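Local coordinates for uncharacterized protein (Bacteroides vulgatus, PDB 4QB7) that probably forms part of the tip of the fimbrium, a cell-surface filament that mediates cell adhesion and biofilm formation, at residues A[167-172]-A[317-322]; A[189-194]-A[290-295]. All blocks are in the same frame, centred on the assembly; numbering follows the deposited sequence.

Interaction 1: A[167-172]-A[317-322]; sequences VLTQIA and NTFKKG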
loop_
_atom_site.group_PDB
_atom_site.type_symbol
_atom_site.label_atom_id
_atom_site.label_comp_id
_atom_site.label_asym_id
_atom_site.label_seq_id
_atom_site.Cartn_x
_atom_site.Cartn_y
_atom_site.Cartn_z
ATOM N N VAL A 167 0.256 6.438 1.416
ATOM C CA VAL A 167 1.205 6.989 0.443
ATOM C C VAL A 167 1.635 5.958 -0.617
ATOM O O VAL A 167 2.377 6.301 -1.540
ATOM C CB VAL A 167 2.413 7.631 1.149
ATOM C CG1 VAL A 167 1.949 8.769 2.055
ATOM C CG2 VAL A 167 3.234 6.601 1.929
ATOM N N LEU A 168 1.153 4.718 -0.502
ATOM C CA LEU A 168 1.447 3.641 -1.457
ATOM C C LEU A 168 0.261 3.464 -2.428
ATOM O O LEU A 168 -0.689 4.256 -2.400
ATOM C CB LEU A 168 1.694 2.314 -0.683
ATOM C CG LEU A 168 2.842 2.245 0.296
ATOM C CD1 LEU A 168 2.888 0.901 0.950
ATOM C CD2 LEU A 168 4.164 2.523 -0.379
ATOM N N THR A 169 0.326 2.437 -3.290
ATOM C CA THR A 169 -0.778 2.075 -4.162
ATOM C C THR A 169 -1.324 0.732 -3.658
ATOM O O THR A 169 -0.551 -0.147 -3.234
ATOM C CB THR A 169 -0.397 2.087 -5.650
ATOM O OG1 THR A 169 -1.596 2.032 -6.409
ATOM C CG2 THR A 169 0.497 0.950 -6.057
ATOM N N GLN A 170 -2.643 0.594 -3.644
ATOM C CA GLN A 170 -3.243 -0.675 -3.261
ATOM C C GLN A 170 -3.809 -1.428 -4.474
ATOM O O GLN A 170 -4.504 -0.820 -5.292
ATOM C CB GLN A 170 -4.358 -0.477 -2.238
ATOM C CG GLN A 170 -4.740 -1.793 -1.582
ATOM C CD GLN A 170 -5.975 -1.711 -0.753
ATOM O OE1 GLN A 170 -6.843 -2.570 -0.819
ATOM N NE2 GLN A 170 -6.080 -0.716 0.084
ATOM N N ILE A 171 -3.507 -2.740 -4.588
ATOM C CA ILE A 171 -4.120 -3.659 -5.559
ATOM C C ILE A 171 -5.111 -4.393 -4.683
ATOM O O ILE A 171 -4.718 -5.326 -3.962
ATOM C CB ILE A 171 -3.152 -4.576 -6.371
ATOM C CG1 ILE A 171 -2.016 -3.796 -7.082
ATOM C CG2 ILE A 171 -3.911 -5.446 -7.345
ATOM C CD1 ILE A 171 -2.402 -2.371 -7.695
ATOM N N ALA A 172 -6.338 -3.817 -4.571
ATOM C CA ALA A 172 -7.404 -4.320 -3.691
ATOM C C ALA A 172 -7.872 -5.713 -4.098
ATOM O O ALA A 172 -8.219 -6.518 -3.231
ATOM C CB ALA A 172 -8.576 -3.365 -3.708
ATOM N N ASN A 317 -1.891 4.839 -16.490
ATOM C CA ASN A 317 -2.345 5.603 -15.325
ATOM C C ASN A 317 -2.827 4.634 -14.211
ATOM O O ASN A 317 -3.857 4.850 -13.572
ATOM C CB ASN A 317 -3.406 6.659 -15.737
ATOM C CG ASN A 317 -2.941 7.588 -16.850
ATOM O OD1 ASN A 317 -1.799 8.074 -16.869
ATOM N ND2 ASN A 317 -3.807 7.834 -17.826
ATOM N N THR A 318 -2.065 3.556 -14.000
ATOM C CA THR A 318 -2.336 2.555 -12.970
ATOM C C THR A 318 -1.157 2.554 -11.989
ATOM O O THR A 318 -0.080 3.067 -12.314
ATOM C CB THR A 318 -2.647 1.177 -13.575
ATOM O OG1 THR A 318 -3.405 0.429 -12.626
ATOM C CG2 THR A 318 -1.418 0.408 -13.975
ATOM N N PHE A 319 -1.367 1.945 -10.806
ATOM C CA PHE A 319 -0.448 1.916 -9.672
ATOM C C PHE A 319 -0.262 3.383 -9.179
ATOM O O PHE A 319 0.857 3.837 -8.916
ATOM C CB PHE A 319 0.870 1.193 -10.008
ATOM C CG PHE A 319 0.918 -0.295 -9.739
ATOM C CD1 PHE A 319 -0.046 -1.150 -10.270
ATOM C CD2 PHE A 319 2.000 -0.862 -9.069
ATOM C CE1 PHE A 319 0.069 -2.551 -10.121
ATOM C CE2 PHE A 319 2.108 -2.261 -8.917
ATOM C CZ PHE A 319 1.135 -3.091 -9.432
ATOM N N LYS A 320 -1.395 4.117 -9.071
ATOM C CA LYS A 320 -1.452 5.515 -8.626
ATOM C C LYS A 320 -1.336 5.627 -7.107
ATOM O O LYS A 320 -2.006 4.882 -6.374
ATOM C CB LYS A 320 -2.774 6.174 -9.055
ATOM C CG LYS A 320 -2.935 6.462 -10.529
ATOM C CD LYS A 320 -4.351 6.964 -10.833
ATOM C CE LYS A 320 -4.295 8.111 -11.807
ATOM N NZ LYS A 320 -5.600 8.349 -12.467
ATOM N N LYS A 321 -0.526 6.586 -6.632
ATOM C CA LYS A 321 -0.384 6.879 -5.200
ATOM C C LYS A 321 -1.735 7.231 -4.593
ATOM O O LYS A 321 -2.491 8.009 -5.179
ATOM C CB LYS A 321 0.586 8.049 -5.017
ATOM C CG LYS A 321 0.975 8.347 -3.601
ATOM C CD LYS A 321 2.091 9.395 -3.582
ATOM C CE LYS A 321 2.288 10.035 -2.223
ATOM N NZ LYS A 321 1.094 10.790 -1.807
ATOM N N GLY A 322 -2.033 6.637 -3.447
ATOM C CA GLY A 322 -3.263 6.901 -2.718
ATOM C C GLY A 322 -4.539 6.425 -3.380
ATOM O O GLY A 322 -5.625 6.905 -3.031
#

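Interaction 2: A[189-194]-A[290-295]; sequences FVTGLK and NYDIVT. With SO4 (sulfate ion), chain K; SO4 (sulfate ion), chain J.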
loop_
_atom_site.group_PDB
_atom_site.type_symbol
_atom_site.label_atom_id
_atom_site.label_comp_id
_atom_site.label_asym_id
_atom_site.label_seq_id
_atom_site.Cartn_x
_atom_site.Cartn_y
_atom_site.Cartn_z
ATOM N N PHE A 189 -11.156 -22.202 -14.101
ATOM C CA PHE A 189 -10.427 -22.159 -12.830
ATOM C C PHE A 189 -9.098 -21.429 -12.984
ATOM O O PHE A 189 -8.323 -21.758 -13.887
ATOM C CB PHE A 189 -10.191 -23.578 -12.304
ATOM C CG PHE A 189 -11.451 -24.364 -12.050
ATOM C CD1 PHE A 189 -12.149 -24.224 -10.852
ATOM C CD2 PHE A 189 -11.937 -25.256 -13.000
ATOM C CE1 PHE A 189 -13.318 -24.958 -10.619
ATOM C CE2 PHE A 189 -13.092 -26.004 -12.756
ATOM C CZ PHE A 189 -13.760 -25.867 -11.560
ATOM N N VAL A 190 -8.835 -20.434 -12.127
ATOM C CA VAL A 190 -7.553 -19.725 -12.171
ATOM C C VAL A 190 -6.621 -20.443 -11.183
ATOM O O VAL A 190 -7.027 -20.746 -10.049
ATOM C CB VAL A 190 -7.698 -18.209 -11.917
ATOM C CG1 VAL A 190 -6.335 -17.544 -11.694
ATOM C CG2 VAL A 190 -8.447 -17.547 -13.072
ATOM N N THR A 191 -5.398 -20.785 -11.641
ATOM C CA THR A 191 -4.449 -21.578 -10.852
ATOM C C THR A 191 -3.143 -20.830 -10.555
ATOM O O THR A 191 -2.357 -21.268 -9.711
ATOM C CB THR A 191 -4.143 -22.871 -11.625
ATOM O OG1 THR A 191 -3.651 -22.512 -12.918
ATOM C CG2 THR A 191 -5.383 -23.756 -11.821
ATOM N N GLY A 192 -2.891 -19.742 -11.261
ATOM C CA GLY A 192 -1.648 -19.001 -11.085
ATOM C C GLY A 192 -1.741 -17.574 -11.571
ATOM O O GLY A 192 -2.573 -17.254 -12.422
ATOM N N LEU A 193 -0.892 -16.712 -11.015
ATOM C CA LEU A 193 -0.827 -15.296 -11.349
ATOM C C LEU A 193 0.544 -14.750 -10.973
ATOM O O LEU A 193 1.040 -15.015 -9.877
ATOM C CB LEU A 193 -1.938 -14.491 -10.642
ATOM C CG LEU A 193 -2.105 -13.039 -11.089
ATOM C CD1 LEU A 193 -2.858 -12.936 -12.391
ATOM C CD2 LEU A 193 -2.830 -12.263 -10.075
ATOM N N LYS A 194 1.161 -14.018 -11.909
ATOM C CA LYS A 194 2.441 -13.344 -11.737
ATOM C C LYS A 194 2.287 -11.883 -12.139
ATOM O O LYS A 194 1.482 -11.581 -13.027
ATOM C CB LYS A 194 3.549 -14.002 -12.589
ATOM C CG LYS A 194 4.038 -15.348 -12.119
ATOM C CD LYS A 194 5.053 -15.869 -13.078
ATOM C CE LYS A 194 5.600 -17.221 -12.705
ATOM N NZ LYS A 194 7.087 -17.259 -12.838
ATOM N N ASN A 290 -2.606 -18.008 -15.378
ATOM C CA ASN A 290 -2.740 -19.449 -15.659
ATOM C C ASN A 290 -4.162 -19.865 -15.348
ATOM O O ASN A 290 -4.664 -19.536 -14.281
ATOM C CB ASN A 290 -1.764 -20.261 -14.805
ATOM C CG ASN A 290 -0.309 -20.039 -15.071
ATOM O OD1 ASN A 290 0.104 -19.143 -15.807
ATOM N ND2 ASN A 290 0.516 -20.897 -14.495
ATOM N N TYR A 291 -4.830 -20.536 -16.254
ATOM C CA TYR A 291 -6.218 -20.947 -16.031
ATOM C C TYR A 291 -6.544 -22.193 -16.837
ATOM O O TYR A 291 -5.892 -22.484 -17.843
ATOM C CB TYR A 291 -7.236 -19.811 -16.320
ATOM C CG TYR A 291 -7.180 -19.237 -17.715
ATOM C CD1 TYR A 291 -6.225 -18.286 -18.059
ATOM C CD2 TYR A 291 -8.109 -19.613 -18.684
ATOM C CE1 TYR A 291 -6.182 -17.733 -19.340
ATOM C CE2 TYR A 291 -8.067 -19.079 -19.974
ATOM C CZ TYR A 291 -7.101 -18.135 -20.295
ATOM O OH TYR A 291 -7.042 -17.580 -21.546
ATOM N N ASP A 292 -7.533 -22.955 -16.339
ATOM C CA ASP A 292 -8.024 -24.211 -16.911
ATOM C C ASP A 292 -9.472 -24.083 -17.281
ATOM O O ASP A 292 -10.257 -23.582 -16.477
ATOM C CB ASP A 292 -7.840 -25.342 -15.880
ATOM C CG ASP A 292 -6.393 -25.615 -15.490
ATOM O OD1 ASP A 292 -5.493 -25.364 -16.323
ATOM O OD2 ASP A 292 -6.164 -26.119 -14.362
ATOM N N ILE A 293 -9.833 -24.494 -18.505
ATOM C CA ILE A 293 -11.222 -24.517 -18.994
ATOM C C ILE A 293 -11.623 -25.975 -18.986
ATOM O O ILE A 293 -11.077 -26.769 -19.751
ATOM C CB ILE A 293 -11.426 -23.813 -20.356
ATOM C CG1 ILE A 293 -10.787 -22.392 -20.338
ATOM C CG2 ILE A 293 -12.946 -23.766 -20.723
ATOM C CD1 ILE A 293 -10.636 -21.793 -21.693
ATOM N N VAL A 294 -12.473 -26.348 -18.028
ATOM C CA VAL A 294 -12.848 -27.741 -17.765
ATOM C C VAL A 294 -14.231 -28.029 -18.275
ATOM O O VAL A 294 -15.178 -27.405 -17.819
ATOM C CB VAL A 294 -12.746 -28.024 -16.235
ATOM C CG1 VAL A 294 -13.135 -29.460 -15.896
ATOM C CG2 VAL A 294 -11.357 -27.699 -15.717
ATOM N N THR A 295 -14.343 -28.980 -19.207
ATOM C CA THR A 295 -15.606 -29.439 -19.790
ATOM C C THR A 295 -15.900 -30.868 -19.303
ATOM O O THR A 295 -15.032 -31.734 -19.379
ATOM C CB THR A 295 -15.592 -29.339 -21.325
ATOM O OG1 THR A 295 -15.233 -28.018 -21.730
ATOM C CG2 THR A 295 -16.922 -29.713 -21.950
HETATM S S SO4 K . -0.511 -23.505 -12.415
HETATM O O1 SO4 K . -1.705 -24.024 -12.977
HETATM O O2 SO4 K . 0.573 -23.850 -13.309
HETATM O O3 SO4 K . -0.648 -22.081 -12.359
HETATM O O4 SO4 K . -0.302 -24.071 -11.050
HETATM S S SO4 J . -9.483 -18.289 -24.248
HETATM O O1 SO4 J . -10.894 -18.623 -24.051
HETATM O O2 SO4 J . -9.066 -18.817 -25.551
HETATM O O3 SO4 J . -9.283 -16.831 -24.180
HETATM O O4 SO4 J . -8.675 -18.907 -23.216
#

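Interaction 1: A[167-172]-A[317-322]
Leu-168 and Gly-322 join the two backbones through one bond, Gly-322 N to Leu-168 O at 2.9 Å with an N-H...O angle of 159°, while the touching parts of 167-172 and 317-322 run 132° apart. This is therefore a loop laid against strand 159-178 where it resumes at Thr-169 after a break, not a ladder of paired residues. A second bond comes from a side chain: Thr-169 OG1 donates to Lys-320 O at 2.9 Å, reaching it from well above the plane of that carbonyl. With OG1 anti to the backbone N (chi1 -167°), the methyl CG2 falls between the backbone N and the carbonyl carbon. From there it meets the Phe-319 ring obliquely, 3.8 Å from CD2, so one threonine serves a polar and an apolar neighbour.

Further along the strand, Ile-171 crosses the Phe-319 side chain at about a right angle. Its CD1 lies 3.5 Å from Phe-319 CE1, and its CG1 is 4.0 Å from Phe-319 CZ. The Phe-270 ring meets that of Phe-319 and continues this apolar cluster into strand 259-270. At the other end, the aliphatic part of Lys-321 passes beside Val-167, with CG 3.2 Å from Val-167 O and CE 4.1 Å from Val-167 CB. The bend at chi4 turns NZ, which forms a salt bridge with Asp-213, and Val-167 O accepts a hydrogen bond from Trp-215 NE1.

Immediately after this loop the chain enters strand 323-331, and the Gln-170 backbone hydrogen-bonds with those of Thr-323 and His-325 there, so the contact marks the approach to a parallel pairing. Chemically, the buried Leu-168 carbonyl and Thr-169 hydroxyl both have partners across the contact, the phenyl ring of Phe-319 meets the methyl of Thr-169 and the CG1-CD1 branch of Ile-171, and Lys-321 carries its charge to a carboxylate beyond them.

Interaction 2: A[189-194]-A[290-295]
Phe-189 and Asp-292 bond reciprocally through their backbones, Phe-189 N to Asp-292 O at 2.9 Å and Asp-292 N to Phe-189 O at 2.8 Å, in strands whose axes approach to 4.5 Å at 156°, antiparallel. The next pair, Val-190 with Tyr-291, is non-hydrogen-bonded. Then the register slips by one: Thr-191 N donates to Asn-290 O at 3.0 Å and Asn-290 N to Gly-192 O at 3.1 Å, so two residues face one, a classic beta bulge.

The close packing lies toward Phe-189, whose ring edge takes Val-294 CG2 at 3.7 Å from CD2, while Tyr-245 stacks on the ring. The bulge end is looser and more polar, with Thr-191 and Asn-290 partly exposed and sharing a sulfate, probably from the crystallisation liquor. Asn-290 ND2 donates to it, and Thr-191 OG1 also does, at a separation too short to be trusted in detail. OG1 stands between the backbone N and carbonyl carbon (chi1 57°), and CG2 then touches Asp-292 OD2 at 3.6 Å. An alanine in place of Thr-191 would probably leave the sulfate held from these strands by Asn-290 alone and open a small gap beside the Asp-292 carboxylate. That carboxylate also accepts bonds from Tyr-245 OH and Thr-306 OG1.

Strand 301-313 flanks strand 286-296, bonding Tyr-291 and Ile-293 through Ile-307 and Ser-305, while Val-190 pairs with Ile-250 on the far edge of strand 186-196.

Both contacts are largely buried, yet they hold different elements. The centre of interaction 1 lies about 7 Å from that of the chain, the centre of interaction 2 about 27 Å; the first sets a loop on strand 159-178 of the large mixed sheet, the second joins two strands of a separate antiparallel sheet. Their centres are 26 Å apart and their nearest atoms about 7 Å, without touching, although strands 159-178 and 186-196 are consecutive. In the first, two isolated bonds and an aromatic ring secure an irregular approach; in the second, four backbone bonds do the work, with polar side chains at the bulge meeting a sulfate probably from the crystallisation liquor. Such strand-built architecture is consistent with the transthyretin clan.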